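Local coordinates for protein cellulase (Xanthomonas axonopodis pv. citri, PDB 5HOS) that probably hydrolyses internal beta-1,4-glucosidic bonds of cellulose and related glucans, as an endo-beta-1,4-glucanase of glycosyl hydrolase family 5, at residues 124-135 with 162-171. Numbering follows the deposited sequence.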
# COMPACT_ATOMS: atom_id res chain seq x y z
N THR A 124 -4.38 -19.57 0.71
CA THR A 124 -5.16 -18.40 1.06
C THR A 124 -5.53 -18.41 2.55
O THR A 124 -5.85 -19.46 3.12
CB THR A 124 -6.42 -18.33 0.16
OG1 THR A 124 -6.01 -18.28 -1.21
CG2 THR A 124 -7.26 -17.11 0.46
N ILE A 125 -5.47 -17.24 3.17
CA ILE A 125 -5.92 -17.05 4.55
C ILE A 125 -7.38 -17.50 4.65
O ILE A 125 -8.19 -17.14 3.81
CB ILE A 125 -5.79 -15.56 4.98
CG1 ILE A 125 -4.33 -15.13 5.04
CG2 ILE A 125 -6.42 -15.33 6.35
CD1 ILE A 125 -4.13 -13.63 4.95
N GLY A 126 -7.71 -18.28 5.68
CA GLY A 126 -9.05 -18.87 5.82
C GLY A 126 -9.15 -20.32 5.36
O GLY A 126 -10.12 -20.99 5.71
N SER A 127 -8.19 -20.79 4.57
CA SER A 127 -8.07 -22.21 4.26
C SER A 127 -7.69 -23.01 5.52
O SER A 127 -7.26 -22.44 6.53
CB SER A 127 -7.00 -22.42 3.18
OG SER A 127 -5.71 -22.03 3.66
N THR A 128 -7.84 -24.33 5.45
CA THR A 128 -7.45 -25.18 6.58
C THR A 128 -5.93 -25.10 6.80
O THR A 128 -5.47 -25.12 7.93
CB THR A 128 -7.94 -26.63 6.42
OG1 THR A 128 -7.49 -27.15 5.17
CG2 THR A 128 -9.46 -26.67 6.44
N LYS A 129 -5.16 -24.96 5.71
CA LYS A 129 -3.70 -24.81 5.79
C LYS A 129 -3.27 -23.50 6.48
O LYS A 129 -2.31 -23.51 7.25
CB LYS A 129 -3.09 -24.90 4.39
CG LYS A 129 -1.57 -24.89 4.33
CD LYS A 129 -0.96 -26.20 4.81
CE LYS A 129 0.52 -26.23 4.46
NZ LYS A 129 1.19 -27.50 4.86
N VAL A 130 -3.97 -22.40 6.21
CA VAL A 130 -3.62 -21.08 6.74
C VAL A 130 -4.85 -20.47 7.42
O VAL A 130 -5.55 -19.64 6.82
CB VAL A 130 -3.07 -20.14 5.63
CG1 VAL A 130 -2.63 -18.78 6.21
CG2 VAL A 130 -1.89 -20.79 4.93
N PRO A 131 -5.15 -20.90 8.66
CA PRO A 131 -6.30 -20.31 9.34
C PRO A 131 -6.08 -18.85 9.73
O PRO A 131 -4.93 -18.38 9.76
CB PRO A 131 -6.48 -21.18 10.59
CG PRO A 131 -5.18 -21.85 10.80
CD PRO A 131 -4.51 -21.97 9.46
N ILE A 132 -7.15 -18.15 10.06
CA ILE A 132 -7.07 -16.72 10.42
C ILE A 132 -6.02 -16.50 11.52
O ILE A 132 -5.28 -15.52 11.49
CB ILE A 132 -8.45 -16.15 10.85
CG1 ILE A 132 -9.34 -15.80 9.65
CG2 ILE A 132 -8.30 -14.84 11.62
CD1 ILE A 132 -9.27 -16.68 8.43
N SER A 133 -5.95 -17.44 12.47
CA SER A 133 -4.96 -17.41 13.55
C SER A 133 -3.53 -17.21 13.06
O SER A 133 -2.74 -16.54 13.71
CB SER A 133 -5.05 -18.69 14.40
OG SER A 133 -4.70 -19.84 13.64
N THR A 134 -3.19 -17.80 11.92
CA THR A 134 -1.86 -17.63 11.34
C THR A 134 -1.58 -16.17 10.94
O THR A 134 -0.49 -15.65 11.18
CB THR A 134 -1.67 -18.59 10.15
OG1 THR A 134 -1.69 -19.93 10.65
CG2 THR A 134 -0.36 -18.34 9.42
N PHE A 135 -2.57 -15.53 10.34
CA PHE A 135 -2.48 -14.13 9.97
C PHE A 135 -2.45 -13.23 11.21
O PHE A 135 -1.64 -12.29 11.28
CB PHE A 135 -3.66 -13.78 9.04
CG PHE A 135 -3.60 -12.39 8.44
CD1 PHE A 135 -2.43 -11.89 7.86
CD2 PHE A 135 -4.74 -11.61 8.41
CE1 PHE A 135 -2.40 -10.63 7.29
CE2 PHE A 135 -4.72 -10.34 7.84
CZ PHE A 135 -3.54 -9.85 7.29
N ASP A 162 -8.39 -13.94 -4.28
CA ASP A 162 -9.16 -15.19 -4.43
C ASP A 162 -9.73 -15.66 -3.09
O ASP A 162 -9.86 -16.83 -2.80
CB ASP A 162 -8.37 -16.28 -5.20
CG ASP A 162 -7.09 -16.70 -4.51
OD1 ASP A 162 -6.88 -16.38 -3.32
OD2 ASP A 162 -6.28 -17.38 -5.19
N ILE A 163 -10.10 -14.67 -2.29
CA ILE A 163 -10.85 -14.87 -1.07
C ILE A 163 -11.99 -13.91 -1.28
O ILE A 163 -11.77 -12.77 -1.72
CB ILE A 163 -10.02 -14.55 0.21
CG1 ILE A 163 -10.93 -14.54 1.44
CG2 ILE A 163 -9.26 -13.23 0.10
CD1 ILE A 163 -10.18 -14.65 2.75
N ASP A 164 -13.20 -14.35 -1.03
CA ASP A 164 -14.33 -13.49 -1.31
C ASP A 164 -14.37 -12.36 -0.27
O ASP A 164 -13.87 -12.53 0.85
CB ASP A 164 -15.64 -14.26 -1.38
CG ASP A 164 -16.26 -14.46 -0.03
OD1 ASP A 164 -17.01 -13.57 0.43
OD2 ASP A 164 -16.00 -15.52 0.55
N PRO A 165 -14.96 -11.21 -0.66
CA PRO A 165 -14.94 -10.02 0.18
C PRO A 165 -15.43 -10.20 1.62
O PRO A 165 -14.85 -9.61 2.52
CB PRO A 165 -15.83 -9.04 -0.60
CG PRO A 165 -15.58 -9.42 -2.02
CD PRO A 165 -15.58 -10.91 -1.97
N GLN A 166 -16.46 -11.02 1.84
CA GLN A 166 -16.98 -11.22 3.21
C GLN A 166 -16.00 -12.03 4.08
O GLN A 166 -15.79 -11.70 5.25
CB GLN A 166 -18.37 -11.86 3.18
CG GLN A 166 -19.20 -11.58 4.43
CD GLN A 166 -19.50 -10.09 4.65
OE1 GLN A 166 -20.17 -9.44 3.83
NE2 GLN A 166 -19.02 -9.55 5.76
N ALA A 167 -15.41 -13.08 3.51
CA ALA A 167 -14.41 -13.88 4.23
C ALA A 167 -13.17 -13.06 4.51
O ALA A 167 -12.57 -13.19 5.58
CB ALA A 167 -14.04 -15.12 3.43
N TRP A 168 -12.77 -12.23 3.54
CA TRP A 168 -11.64 -11.34 3.75
C TRP A 168 -11.92 -10.34 4.88
O TRP A 168 -11.07 -10.15 5.75
CB TRP A 168 -11.23 -10.59 2.48
CG TRP A 168 -10.25 -9.53 2.83
CD1 TRP A 168 -10.45 -8.19 2.81
CD2 TRP A 168 -8.95 -9.74 3.41
NE1 TRP A 168 -9.35 -7.54 3.29
CE2 TRP A 168 -8.42 -8.46 3.68
CE3 TRP A 168 -8.19 -10.87 3.73
CZ2 TRP A 168 -7.15 -8.29 4.23
CZ3 TRP A 168 -6.93 -10.70 4.27
CH2 TRP A 168 -6.42 -9.42 4.52
N ALA A 169 -13.09 -9.71 4.87
CA ALA A 169 -13.44 -8.75 5.93
C ALA A 169 -13.36 -9.38 7.32
O ALA A 169 -12.93 -8.72 8.25
CB ALA A 169 -14.83 -8.17 5.70
N THR A 170 -13.78 -10.64 7.45
CA THR A 170 -13.68 -11.36 8.73
C THR A 170 -12.22 -11.55 9.17
O THR A 170 -11.89 -11.31 10.32
CB THR A 170 -14.40 -12.72 8.64
OG1 THR A 170 -15.77 -12.47 8.31
CG2 THR A 170 -14.31 -13.50 9.96
N ALA A 171 -11.35 -11.96 8.23
CA ALA A 171 -9.93 -12.07 8.49
C ALA A 171 -9.30 -10.72 8.84
O ALA A 171 -8.54 -10.62 9.81
CB ALA A 171 -9.22 -12.68 7.28
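I125 reaches across to the helix starting at P165 with both branches of its side chain. The bond to CB points toward that segment; from there I125 CG2, anti to the backbone N, lands on A171 CB, 4.0 Å away. The other branch, CG1, runs beside the backbone N and, with chi2 extended at 159°, carries CD1 to the edge of the W168 indole, near its plane, where CZ3 lies at 4.1 Å. The same CD1 lies 3.7 Å above one face of the F135 ring, displaced from its centre. F135 in turn brings CE2 to 3.8 Å from W168 CH2, the F135 ring and the six-membered ring of W168 inclined at 46°, while the indole NE1 hydrogen-bonds to the carbonyl O of P191. This apolar cluster joins the starts of helices 132-145 and 165-181, which follow barrel strands 109-114 and 152-155 of the (beta/alpha)8 fold of family 5 glycosidases. I132 CG1 also packs on A171 CB, at 3.9 Å. Beyond the cluster, I163 CD1 presses against the carbonyl O of I125, and T124 CG2 packs on I163 CB. At the more exposed end, T124 OG1 donates to D162 OD1 over 3.0 Å, and the hydroxyl stands above the plane of the carboxylate, at 39° to it; D162 OD2 forms a salt bridge with K119.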